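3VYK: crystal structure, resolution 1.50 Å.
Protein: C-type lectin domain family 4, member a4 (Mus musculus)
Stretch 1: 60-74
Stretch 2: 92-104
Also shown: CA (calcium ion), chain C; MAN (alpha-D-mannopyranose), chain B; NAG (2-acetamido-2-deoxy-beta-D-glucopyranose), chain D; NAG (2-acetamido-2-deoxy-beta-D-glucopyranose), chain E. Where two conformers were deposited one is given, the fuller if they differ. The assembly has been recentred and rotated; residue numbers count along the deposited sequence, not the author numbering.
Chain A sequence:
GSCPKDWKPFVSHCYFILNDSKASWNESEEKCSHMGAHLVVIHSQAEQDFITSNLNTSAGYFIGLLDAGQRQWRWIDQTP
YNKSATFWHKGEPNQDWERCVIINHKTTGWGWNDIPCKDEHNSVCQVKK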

ATOM      1  N   GLY A  60      -5.881  -6.402   5.732  1.00 14.54           N
ATOM      2  CA  GLY A  60      -4.797  -5.414   5.651  1.00 14.43           C
ATOM      3  C   GLY A  60      -4.057  -5.533   4.338  1.00 14.68           C
ATOM      4  O   GLY A  60      -3.879  -6.633   3.805  1.00 15.27           O
ATOM      5  N   TYR A  61      -3.598  -4.397   3.813  1.00 13.98           N
ATOM      6  CA  TYR A  61      -3.030  -4.371   2.471  1.00 13.47           C
ATOM      7  C   TYR A  61      -1.680  -3.677   2.447  1.00 13.09           C
ATOM      8  O   TYR A  61      -1.582  -2.487   2.768  1.00 13.38           O
ATOM      9  N   PHE A  62      -0.639  -4.405   2.050  1.00 13.04           N
ATOM     10  CA  PHE A  62       0.683  -3.811   1.888  1.00 13.12           C
ATOM     11  C   PHE A  62       0.659  -2.732   0.818  1.00 12.92           C
ATOM     12  O   PHE A  62       0.011  -2.891  -0.238  1.00 13.70           O
ATOM     13  N   ILE A  63       1.379  -1.652   1.105  1.00 12.44           N
ATOM     14  CA  ILE A  63       1.658  -0.609   0.113  1.00 12.07           C
ATOM     15  C   ILE A  63       3.158  -0.517  -0.110  1.00 12.13           C
ATOM     16  O   ILE A  63       3.931  -1.184   0.585  1.00 12.46           O
ATOM     17  N   GLY A  64       3.584   0.294  -1.069  1.00 12.35           N
ATOM     18  CA  GLY A  64       4.993   0.364  -1.443  1.00 12.41           C
ATOM     19  C   GLY A  64       5.837   1.341  -0.642  1.00 12.95           C
ATOM     20  O   GLY A  64       6.677   2.030  -1.215  1.00 13.44           O
ATOM     21  N   LEU A  65       5.617   1.395   0.675  1.00 12.74           N
ATOM     22  CA  LEU A  65       6.297   2.348   1.550  1.00 12.93           C
ATOM     23  C   LEU A  65       7.156   1.582   2.542  1.00 13.25           C
ATOM     24  O   LEU A  65       6.668   0.659   3.193  1.00 13.42           O
ATOM     25  N   LEU A  66       8.419   1.980   2.659  1.00 13.58           N
ATOM     26  CA  LEU A  66       9.389   1.274   3.508  0.50 13.34           C
ATOM     27  C   LEU A  66      10.185   2.218   4.389  1.00 13.48           C
ATOM     28  O   LEU A  66      10.511   3.314   3.977  1.00 13.99           O
ATOM     29  N   ASP A  67      10.524   1.771   5.592  1.00 12.53           N
ATOM     30  CA  ASP A  67      11.399   2.541   6.466  1.00 12.65           C
ATOM     31  C   ASP A  67      12.849   2.226   6.109  1.00 12.77           C
ATOM     32  O   ASP A  67      13.357   1.162   6.466  1.00 13.30           O
ATOM     33  N   ALA A  68      13.511   3.162   5.424  1.00 12.82           N
ATOM     34  CA  ALA A  68      14.889   2.969   4.974  1.00 12.59           C
ATOM     35  C   ALA A  68      15.900   2.990   6.119  1.00 12.51           C
ATOM     36  O   ALA A  68      17.075   2.655   5.926  1.00 12.82           O
ATOM     37  N   GLY A  69      15.440   3.403   7.292  1.00 12.90           N
ATOM     38  CA  GLY A  69      16.285   3.506   8.471  0.50 12.43           C
ATOM     39  C   GLY A  69      15.860   4.700   9.293  1.00 13.80           C
ATOM     40  O   GLY A  69      15.647   5.772   8.752  1.00 13.37           O
ATOM     41  N   GLN A  70      15.697   4.497  10.595  1.00 14.95           N
ATOM     42  CA  GLN A  70      15.383   5.594  11.514  1.00 15.94           C
ATOM     43  C   GLN A  70      14.166   6.435  11.101  1.00 15.82           C
ATOM     44  O   GLN A  70      14.159   7.664  11.202  1.00 15.83           O
ATOM     45  N   ARG A  71      13.130   5.727  10.646  1.00 15.51           N
ATOM     46  CA  ARG A  71      11.835   6.309  10.313  1.00 15.58           C
ATOM     47  C   ARG A  71      11.914   7.220   9.092  1.00 15.35           C
ATOM     48  O   ARG A  71      11.165   8.188   8.976  1.00 18.04           O
ATOM     49  N   GLN A  72      12.811   6.886   8.168  1.00 14.71           N
ATOM     50  CA  GLN A  72      12.914   7.600   6.891  1.00 14.57           C
ATOM     51  C   GLN A  72      12.102   6.851   5.843  1.00 14.12           C
ATOM     52  O   GLN A  72      12.588   5.918   5.185  1.00 14.32           O
ATOM     53  N   TRP A  73      10.831   7.244   5.722  1.00 13.93           N
ATOM     54  CA  TRP A  73       9.889   6.543   4.847  1.00 13.97           C
ATOM     55  C   TRP A  73      10.181   6.846   3.409  1.00 14.49           C
ATOM     56  O   TRP A  73      10.356   8.010   3.028  1.00 15.55           O
ATOM     57  N   ARG A  74      10.270   5.791   2.608  1.00 14.61           N
ATOM     58  CA  ARG A  74      10.621   5.921   1.190  0.50 14.49           C
ATOM     59  C   ARG A  74       9.734   5.057   0.309  1.00 14.90           C
ATOM     60  O   ARG A  74       9.450   3.906   0.633  1.00 14.52           O
ATOM     61  N   GLU A  92       0.426   5.816  15.046  1.00 14.34           N
ATOM     62  CA  GLU A  92       1.333   5.157  14.097  1.00 13.81           C
ATOM     63  C   GLU A  92       2.129   6.190  13.309  1.00 13.75           C
ATOM     64  O   GLU A  92       1.685   7.326  13.160  1.00 13.80           O
ATOM     65  N   PRO A  93       3.319   5.813  12.804  1.00 13.06           N
ATOM     66  CA  PRO A  93       3.981   4.524  13.002  1.00 13.06           C
ATOM     67  C   PRO A  93       4.610   4.469  14.395  1.00 13.89           C
ATOM     68  O   PRO A  93       4.905   5.517  14.976  1.00 14.53           O
ATOM     69  N   ASN A  94       4.777   3.268  14.944  1.00 14.26           N
ATOM     70  CA  ASN A  94       5.160   3.176  16.353  1.00 14.63           C
ATOM     71  C   ASN A  94       6.359   2.318  16.730  1.00 15.11           C
ATOM     72  O   ASN A  94       6.848   2.432  17.865  1.00 16.87           O
ATOM     73  N   GLN A  95       6.838   1.466  15.824  1.00 14.76           N
ATOM     74  CA  GLN A  95       7.854   0.487  16.221  1.00 15.18           C
ATOM     75  C   GLN A  95       8.951   0.311  15.183  1.00 14.96           C
ATOM     76  O   GLN A  95       8.664   0.077  14.006  1.00 14.97           O
ATOM     77  N   ASP A  96      10.206   0.399  15.636  1.00 15.19           N
ATOM     78  CA  ASP A  96      11.367   0.436  14.730  1.00 15.61           C
ATOM     79  C   ASP A  96      11.541  -0.803  13.862  1.00 14.99           C
ATOM     80  O   ASP A  96      12.059  -0.705  12.747  1.00 15.78           O
ATOM     81  N   TRP A  97      11.090  -1.937  14.395  0.50 14.96           N
ATOM     82  CA  TRP A  97      11.194  -3.234  13.756  0.50 14.74           C
ATOM     83  C   TRP A  97      10.036  -3.531  12.833  0.50 14.31           C
ATOM     84  O   TRP A  97       9.978  -4.605  12.238  0.50 14.53           O
ATOM     85  N   GLU A  98       9.119  -2.568  12.703  1.00 13.86           N
ATOM     86  CA  GLU A  98       7.991  -2.632  11.772  1.00 13.55           C
ATOM     87  C   GLU A  98       8.358  -1.714  10.609  1.00 13.36           C
ATOM     88  O   GLU A  98       8.136  -0.491  10.664  1.00 13.39           O
ATOM     89  N   ARG A  99       8.962  -2.289   9.574  1.00 13.65           N
ATOM     90  CA  ARG A  99       9.575  -1.458   8.540  1.00 13.98           C
ATOM     91  C   ARG A  99       8.746  -1.340   7.268  1.00 13.61           C
ATOM     92  O   ARG A  99       9.116  -0.593   6.363  1.00 13.75           O
ATOM     93  N   CYS A 100       7.642  -2.088   7.210  1.00 13.02           N
ATOM     94  CA  CYS A 100       6.707  -2.085   6.090  1.00 13.01           C
ATOM     95  C   CYS A 100       5.391  -1.478   6.556  1.00 12.57           C
ATOM     96  O   CYS A 100       5.207  -1.226   7.748  1.00 12.51           O
ATOM     97  N   VAL A 101       4.504  -1.201   5.607  1.00 12.19           N
ATOM     98  CA  VAL A 101       3.282  -0.445   5.891  1.00 12.15           C
ATOM     99  C   VAL A 101       2.075  -1.100   5.238  1.00 11.76           C
ATOM    100  O   VAL A 101       2.121  -1.477   4.050  1.00 12.32           O
ATOM    101  N   ILE A 102       0.999  -1.226   6.020  1.00 11.61           N
ATOM    102  CA  ILE A 102      -0.290  -1.626   5.478  1.00 12.02           C
ATOM    103  C   ILE A 102      -1.335  -0.534   5.634  1.00 12.19           C
ATOM    104  O   ILE A 102      -1.258   0.300   6.538  1.00 11.78           O
ATOM    105  N   ILE A 103      -2.303  -0.566   4.727  1.00 12.50           N
ATOM    106  CA  ILE A 103      -3.589   0.085   4.933  1.00 13.23           C
ATOM    107  C   ILE A 103      -4.463  -0.921   5.681  1.00 13.46           C
ATOM    108  O   ILE A 103      -4.633  -2.060   5.242  1.00 14.47           O
ATOM    109  N   ASN A 104      -5.020  -0.495   6.805  1.00 13.53           N
ATOM    110  CA  ASN A 104      -6.041  -1.294   7.495  1.00 14.47           C
ATOM    111  C   ASN A 104      -7.133  -0.417   8.093  1.00 15.01           C
ATOM    112  O   ASN A 104      -7.018   0.821   8.141  1.00 13.95           O
TER

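What holds the two backbones in register, so that their side chains can meet? Tyr61 and Ile103 form an antiparallel hydrogen-bonded pair, with Tyr61 N giving to Ile103 O at 2.9 Å and Ile103 N giving to Tyr61 O at 2.8 Å. Further along, Ile63 N donates to Val101 O (3.0 Å) and Asp67 N to Arg99 O (2.9 Å). The chain turns a corner at Gly64, and there a water takes up the gap: water 1 lies 2.9 Å from Ile63 O and 2.7 Å from Leu65 O, and accepts from Val101 N at 2.7 Å. Alternation along the strands then sends Phe62 and Ile102 to one face of the sheet and Tyr61 and Ile103 to the other.

Which apolar side chains fill the contact? Val101 (t) points toward stretch 1 and has more area covered by the other stretch than any other residue. Its CG1 meets Ile63 CD1 at 3.7 Å, while its CG2 sits 4.0 Å from Leu65 CD2 and 3.5 Å from Trp73 CZ3. Ile63 (p, t) also packs its CG2 against Ile103 CG1 at 3.7 Å, the latter residue being m, t. Trp73, m at chi1, points toward stretch 2 and extends its indole to Pro93, where CZ2 lies 3.6 Å from Pro93 CB. On the face with Ile102 (p, t), Phe62 (chi1 m) brings CD1 to 3.7 Å from Ile102 CG2 and CE1 to 3.8 Å from Cys100 CB. Leu66 (m, t) brings CD2 within 3.5 Å of Cys100 SG.

How is the charge of Arg71 accommodated at the edge of this apolar packing? Its CA-to-CB bond points sideways, but the m, m, p side chain brings the guanidinium to stretch 2. Asp67 (t) steadies it from within stretch 1: Asp67 OD2 accepts from Arg71 NE and from Arg71 NH2, both at 2.9 Å, in a salt bridge, while Asp67 OD1 accepts from Gly69 N at 2.9 Å in the turn. Thus held, Arg71 NH2 donates to Glu98 O at 2.9 Å, near the plane of the guanidinium. Two waters extend the link: water 2 donates to Asp67 OD2 (2.7 Å) and Asp96 O (3.0 Å), and water 3 accepts from Arg71 NH1 (3.0 Å) and donates to Pro93 O (2.9 Å).

What do the polar side chains of stretch 2 bind instead of stretch 1? Glu92 OE1, Asn94 OD1 and Glu98 OE1 each coordinate the calcium ion CA at 2.4 Å, as do MAN O3 and MAN O4, so the metal joins protein to sugar, as befits a C-type lectin domain. Glu92 is m, m, Asn94 p and Glu98 m, t. Beside the metal, Glu98 OE2 accepts a hydrogen bond from O6 of the chain D NAG at 2.7 Å. Asn104 (p) turns its end away from stretch 1, and its ND2 donates to O7 of the chain E NAG at 3.1 Å.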

ATOM      1  CB  TYR A  61      -3.992  -3.654   1.504  1.00 13.96           C
ATOM      2  CG  TYR A  61      -5.355  -4.310   1.404  1.00 14.68           C
ATOM      3  CD1 TYR A  61      -5.646  -5.159   0.347  1.00 14.85           C
ATOM      4  CD2 TYR A  61      -6.347  -4.071   2.365  1.00 15.15           C
ATOM      5  CE1 TYR A  61      -6.894  -5.774   0.248  1.00 15.54           C
ATOM      6  CE2 TYR A  61      -7.596  -4.681   2.277  1.00 15.60           C
ATOM      7  CZ  TYR A  61      -7.855  -5.526   1.207  1.00 15.85           C
ATOM      8  OH  TYR A  61      -9.087  -6.146   1.085  1.00 17.90           O
ATOM      9  CB  PHE A  62       1.725  -4.863   1.489  1.00 13.15           C
ATOM     10  CG  PHE A  62       2.302  -5.625   2.646  1.00 13.63           C
ATOM     11  CD1 PHE A  62       2.936  -4.959   3.696  1.00 13.70           C
ATOM     12  CD2 PHE A  62       2.253  -7.011   2.660  1.00 13.83           C
ATOM     13  CE1 PHE A  62       3.481  -5.655   4.770  1.00 14.08           C
ATOM     14  CE2 PHE A  62       2.804  -7.713   3.724  1.00 13.79           C
ATOM     15  CZ  PHE A  62       3.417  -7.042   4.775  1.00 14.13           C
ATOM     16  CB  ILE A  63       1.045   0.748   0.526  1.00 12.37           C
ATOM     17  CG1 ILE A  63       1.741   1.323   1.768  1.00 12.13           C
ATOM     18  CG2 ILE A  63      -0.455   0.587   0.731  1.00 12.76           C
ATOM     19  CD1 ILE A  63       1.272   2.714   2.185  1.00 12.48           C
ATOM     20  CB  LEU A  65       5.262   3.207   2.297  1.00 13.31           C
ATOM     21  CG  LEU A  65       5.806   4.415   3.060  1.00 12.94           C
ATOM     22  CD1 LEU A  65       6.476   5.414   2.124  1.00 13.79           C
ATOM     23  CD2 LEU A  65       4.699   5.086   3.871  1.00 13.60           C
ATOM     24  CB  LEU A  66      10.384   0.518   2.636  1.00 15.16           C
ATOM     25  CG  LEU A  66       9.805  -0.538   1.702  1.00 15.88           C
ATOM     26  CD1 LEU A  66      10.881  -0.999   0.738  1.00 18.06           C
ATOM     27  CD2 LEU A  66       9.251  -1.707   2.493  1.00 16.67           C
ATOM     28  CB  ASP A  67      11.130   2.186   7.930  1.00 13.12           C
ATOM     29  CG  ASP A  67      11.976   2.986   8.902  1.00 13.74           C
ATOM     30  OD1 ASP A  67      12.860   3.758   8.469  1.00 12.97           O
ATOM     31  OD2 ASP A  67      11.736   2.862  10.116  1.00 14.23           O
ATOM     32  CB  ALA A  68      15.256   4.019   3.937  1.00 13.13           C
ATOM     33  CB  GLN A  70      16.633   6.421  11.785  1.00 18.46           C
ATOM     34  CG  GLN A  70      17.755   5.523  12.259  1.00 20.94           C
ATOM     35  CD  GLN A  70      18.687   6.207  13.207  1.00 23.28           C
ATOM     36  OE1 GLN A  70      19.037   7.365  13.009  1.00 24.56           O
ATOM     37  NE2 GLN A  70      19.105   5.490  14.251  1.00 25.00           N
ATOM     38  CB  ARG A  71      11.193   7.026  11.523  1.00 15.09           C
ATOM     39  CG  ARG A  71      11.233   6.256  12.841  1.00 14.86           C
ATOM     40  CD  ARG A  71      10.068   5.291  13.040  1.00 14.94           C
ATOM     41  NE  ARG A  71      10.155   4.067  12.247  1.00 14.14           N
ATOM     42  CZ  ARG A  71       9.268   3.075  12.313  1.00 14.11           C
ATOM     43  NH1 ARG A  71       8.227   3.155  13.149  1.00 14.29           N
ATOM     44  NH2 ARG A  71       9.412   1.993  11.559  1.00 14.44           N
ATOM     45  CB  GLN A  72      14.375   7.739   6.462  1.00 14.73           C
ATOM     46  CG  GLN A  72      15.172   8.611   7.419  1.00 15.83           C
ATOM     47  CD  GLN A  72      16.652   8.627   7.096  1.00 15.67           C
ATOM     48  OE1 GLN A  72      17.369   7.610   7.254  1.00 17.19           O
ATOM     49  NE2 GLN A  72      17.139   9.789   6.670  1.00 15.67           N
ATOM     50  CB  TRP A  73       8.432   6.878   5.205  1.00 13.62           C
ATOM     51  CG  TRP A  73       8.153   6.494   6.634  1.00 13.20           C
ATOM     52  CD1 TRP A  73       8.119   7.330   7.746  1.00 13.52           C
ATOM     53  CD2 TRP A  73       7.959   5.140   7.162  1.00 12.78           C
ATOM     54  NE1 TRP A  73       7.891   6.602   8.895  1.00 13.40           N
ATOM     55  CE2 TRP A  73       7.792   5.282   8.608  1.00 13.16           C
ATOM     56  CE3 TRP A  73       7.901   3.864   6.595  1.00 12.66           C
ATOM     57  CZ2 TRP A  73       7.572   4.187   9.429  1.00 13.31           C
ATOM     58  CZ3 TRP A  73       7.674   2.765   7.437  1.00 12.98           C
ATOM     59  CH2 TRP A  73       7.516   2.931   8.822  1.00 13.01           C
ATOM     60  CB  ARG A  74      12.103   5.578   0.944  1.00 16.43           C
ATOM     61  CG  ARG A  74      13.098   6.424   1.720  1.00 18.89           C
ATOM     62  CD  ARG A  74      13.113   7.862   1.219  1.00 21.33           C
ATOM     63  NE  ARG A  74      14.091   8.699   1.915  1.00 23.47           N
ATOM     64  CZ  ARG A  74      13.812   9.485   2.957  1.00 25.01           C
ATOM     65  NH1 ARG A  74      12.582   9.559   3.445  1.00 25.72           N
ATOM     66  NH2 ARG A  74      14.774  10.204   3.521  1.00 26.34           N
ATOM     67  CB  GLU A  92       0.560   4.277  13.122  1.00 13.44           C
ATOM     68  CG  GLU A  92      -0.368   3.265  13.777  1.00 13.53           C
ATOM     69  CD  GLU A  92       0.348   2.180  14.582  1.00 13.80           C
ATOM     70  OE1 GLU A  92       1.573   1.892  14.400  1.00 14.25           O
ATOM     71  OE2 GLU A  92      -0.385   1.550  15.391  1.00 13.91           O
ATOM     72  CB  PRO A  93       5.031   4.513  11.890  1.00 12.56           C
ATOM     73  CG  PRO A  93       5.423   5.952  11.751  1.00 12.93           C
ATOM     74  CD  PRO A  93       4.164   6.748  12.028  1.00 12.86           C
ATOM     75  CB  ASN A  94       3.949   2.771  17.209  1.00 14.30           C
ATOM     76  CG  ASN A  94       3.480   1.350  16.945  1.00 14.63           C
ATOM     77  OD1 ASN A  94       3.776   0.735  15.910  1.00 14.08           O
ATOM     78  ND2 ASN A  94       2.728   0.812  17.901  1.00 16.09           N
ATOM     79  CB  GLN A  95       7.171  -0.840  16.571  1.00 15.58           C
ATOM     80  CG  GLN A  95       6.348  -0.712  17.853  1.00 16.37           C
ATOM     81  CD  GLN A  95       5.394  -1.854  18.152  1.00 16.92           C
ATOM     82  OE1 GLN A  95       4.668  -2.347  17.284  1.00 18.82           O
ATOM     83  NE2 GLN A  95       5.346  -2.239  19.424  1.00 17.23           N
ATOM     84  CB  ASP A  96      12.678   0.727  15.489  1.00 16.47           C
ATOM     85  CG  ASP A  96      13.244  -0.505  16.196  1.00 17.75           C
ATOM     86  OD1 ASP A  96      12.835  -0.775  17.335  1.00 19.05           O
ATOM     87  OD2 ASP A  96      14.098  -1.198  15.609  1.00 18.94           O
ATOM     88  CB  TRP A  97      11.351  -4.315  14.830  0.50 14.78           C
ATOM     89  CG  TRP A  97      10.335  -4.195  15.942  0.50 14.55           C
ATOM     90  CD1 TRP A  97      10.395  -3.387  17.077  0.50 14.69           C
ATOM     91  CD2 TRP A  97       9.055  -4.898  16.048  0.50 14.62           C
ATOM     92  NE1 TRP A  97       9.273  -3.546  17.854  0.50 14.74           N
ATOM     93  CE2 TRP A  97       8.429  -4.436  17.292  0.50 14.70           C
ATOM     94  CE3 TRP A  97       8.391  -5.831  15.271  0.50 14.80           C
ATOM     95  CZ2 TRP A  97       7.195  -4.907  17.710  0.50 14.94           C
ATOM     96  CZ3 TRP A  97       7.150  -6.293  15.705  0.50 14.99           C
ATOM     97  CH2 TRP A  97       6.568  -5.841  16.895  0.50 15.17           C
ATOM     98  CB  GLU A  98       6.690  -2.181  12.455  1.00 13.06           C
ATOM     99  CG  GLU A  98       6.207  -3.122  13.565  1.00 13.51           C
ATOM    100  CD  GLU A  98       4.795  -2.798  14.050  1.00 13.54           C
ATOM    101  OE1 GLU A  98       4.493  -1.632  14.406  1.00 13.60           O
ATOM    102  OE2 GLU A  98       3.972  -3.738  14.076  1.00 14.03           O
ATOM    103  CB  ARG A  99      10.986  -1.969   8.218  1.00 15.45           C
ATOM    104  CG  ARG A  99      11.959  -1.898   9.397  1.00 17.03           C
ATOM    105  CD  ARG A  99      13.366  -2.364   9.001  1.00 17.62           C
ATOM    106  NE  ARG A  99      13.298  -3.586   8.201  1.00 18.23           N
ATOM    107  CZ  ARG A  99      13.167  -4.811   8.703  1.00 19.11           C
ATOM    108  NH1 ARG A  99      13.126  -5.004  10.021  1.00 19.06           N
ATOM    109  NH2 ARG A  99      13.079  -5.840   7.880  1.00 20.18           N
ATOM    110  CB  CYS A 100       6.505  -3.502   5.558  1.00 13.53           C
ATOM    111  SG  CYS A 100       7.931  -4.112   4.620  1.00 14.79           S
ATOM    112  CB  VAL A 101       3.409   1.010   5.381  1.00 11.71           C
ATOM    113  CG1 VAL A 101       2.146   1.826   5.685  1.00 12.40           C
ATOM    114  CG2 VAL A 101       4.624   1.708   5.973  1.00 12.43           C
ATOM    115  CB  ILE A 102      -0.860  -2.927   6.121  1.00 12.13           C
ATOM    116  CG1 ILE A 102      -1.034  -2.790   7.644  1.00 12.80           C
ATOM    117  CG2 ILE A 102      -0.018  -4.128   5.711  1.00 13.34           C
ATOM    118  CD1 ILE A 102      -1.750  -3.967   8.293  1.00 12.89           C
ATOM    119  CB  ILE A 103      -4.252   0.454   3.589  1.00 13.72           C
ATOM    120  CG1 ILE A 103      -3.397   1.471   2.835  1.00 14.05           C
ATOM    121  CG2 ILE A 103      -5.663   0.996   3.808  1.00 14.18           C
ATOM    122  CD1 ILE A 103      -3.914   1.802   1.449  1.00 14.01           C
ATOM    123  CB  ASN A 104      -5.423  -2.284   8.522  1.00 14.78           C
ATOM    124  CG  ASN A 104      -4.764  -1.596   9.710  1.00 14.95           C
ATOM    125  OD1 ASN A 104      -4.709  -0.383   9.795  1.00 15.68           O
ATOM    126  ND2 ASN A 104      -4.239  -2.395  10.648  1.00 15.35           N
TER
HETATM  127 CA    CA C1007       2.604  -0.250  14.101  1.00 13.53          CA
HETATM  128  C1  MAN B   2      -0.649  -4.273  16.763  1.00 15.66           C
HETATM  129  C2  MAN B   2       0.132  -4.074  15.461  1.00 14.62           C
HETATM  130  C3  MAN B   2       1.022  -2.826  15.553  1.00 14.89           C
HETATM  131  C4  MAN B   2       0.177  -1.625  15.945  1.00 14.52           C
HETATM  132  C5  MAN B   2      -0.570  -1.922  17.263  1.00 15.34           C
HETATM  133  C6  MAN B   2      -1.478  -0.766  17.686  1.00 16.73           C
HETATM  134  O2  MAN B   2      -0.811  -3.888  14.423  1.00 15.14           O
HETATM  135  O3  MAN B   2       1.681  -2.433  14.345  1.00 14.28           O
HETATM  136  O4  MAN B   2       1.096  -0.534  15.947  1.00 14.07           O
HETATM  137  O5  MAN B   2      -1.358  -3.097  17.112  1.00 15.61           O
HETATM  138  O6  MAN B   2      -2.020  -1.052  18.972  1.00 18.68           O
HETATM  139  C1  NAG D   6       0.619  -8.218  17.202  1.00 18.17           C
HETATM  140  C2  NAG D   6      -0.029  -9.411  16.509  1.00 18.97           C
HETATM  141  C3  NAG D   6       1.007 -10.157  15.671  1.00 18.34           C
HETATM  142  C4  NAG D   6       1.782  -9.208  14.750  1.00 17.70           C
HETATM  143  C5  NAG D   6       2.279  -8.005  15.549  1.00 16.81           C
HETATM  144  C6  NAG D   6       2.955  -6.967  14.656  1.00 16.35           C
HETATM  145  C7  NAG D   6      -1.906 -10.349  17.785  1.00 21.74           C
HETATM  146  C8  NAG D   6      -2.306 -11.343  18.840  1.00 22.88           C
HETATM  147  N2  NAG D   6      -0.601 -10.316  17.500  1.00 20.77           N
HETATM  148  O3  NAG D   6       0.336 -11.132  14.908  1.00 19.69           O
HETATM  149  O4  NAG D   6       2.872  -9.906  14.183  1.00 18.43           O
HETATM  150  O5  NAG D   6       1.215  -7.364  16.239  1.00 17.17           O
HETATM  151  O6  NAG D   6       3.667  -6.044  15.450  1.00 16.25           O
HETATM  152  O7  NAG D   6      -2.761  -9.631  17.261  1.00 23.44           O
HETATM  153  C1  NAG E   3      -1.275  -5.083  13.801  1.00 15.21           C
HETATM  154  C2  NAG E   3      -2.588  -4.744  13.079  1.00 16.32           C
HETATM  155  C3  NAG E   3      -3.117  -5.937  12.284  1.00 17.46           C
HETATM  156  C4  NAG E   3      -2.009  -6.547  11.423  1.00 17.41           C
HETATM  157  C5  NAG E   3      -0.736  -6.798  12.239  1.00 16.36           C
HETATM  158  C6  NAG E   3       0.441  -7.226  11.374  1.00 16.13           C
HETATM  159  C7  NAG E   3      -3.775  -2.948  14.254  1.00 17.19           C
HETATM  160  C8  NAG E   3      -4.694  -2.596  15.381  1.00 17.73           C
HETATM  161  N2  NAG E   3      -3.505  -4.243  14.090  1.00 17.08           N
HETATM  162  O3  NAG E   3      -4.168  -5.496  11.444  1.00 19.66           O
HETATM  163  O4  NAG E   3      -2.449  -7.752  10.847  1.00 18.12           O
HETATM  164  O5  NAG E   3      -0.335  -5.597  12.873  1.00 15.34           O
HETATM  165  O6  NAG E   3       0.461  -8.620  11.150  1.00 17.15           O
HETATM  166  O7  NAG E   3      -3.291  -2.064  13.533  1.00 17.24           O
HETATM  167  O   HOH W   1       5.290  -1.606   3.060  1.00 16.97           O
HETATM  168  O   HOH W   2      13.329   1.917  12.080  1.00 22.82           O
HETATM  169  O   HOH W   3       7.811   5.142  15.300  1.00 22.13           O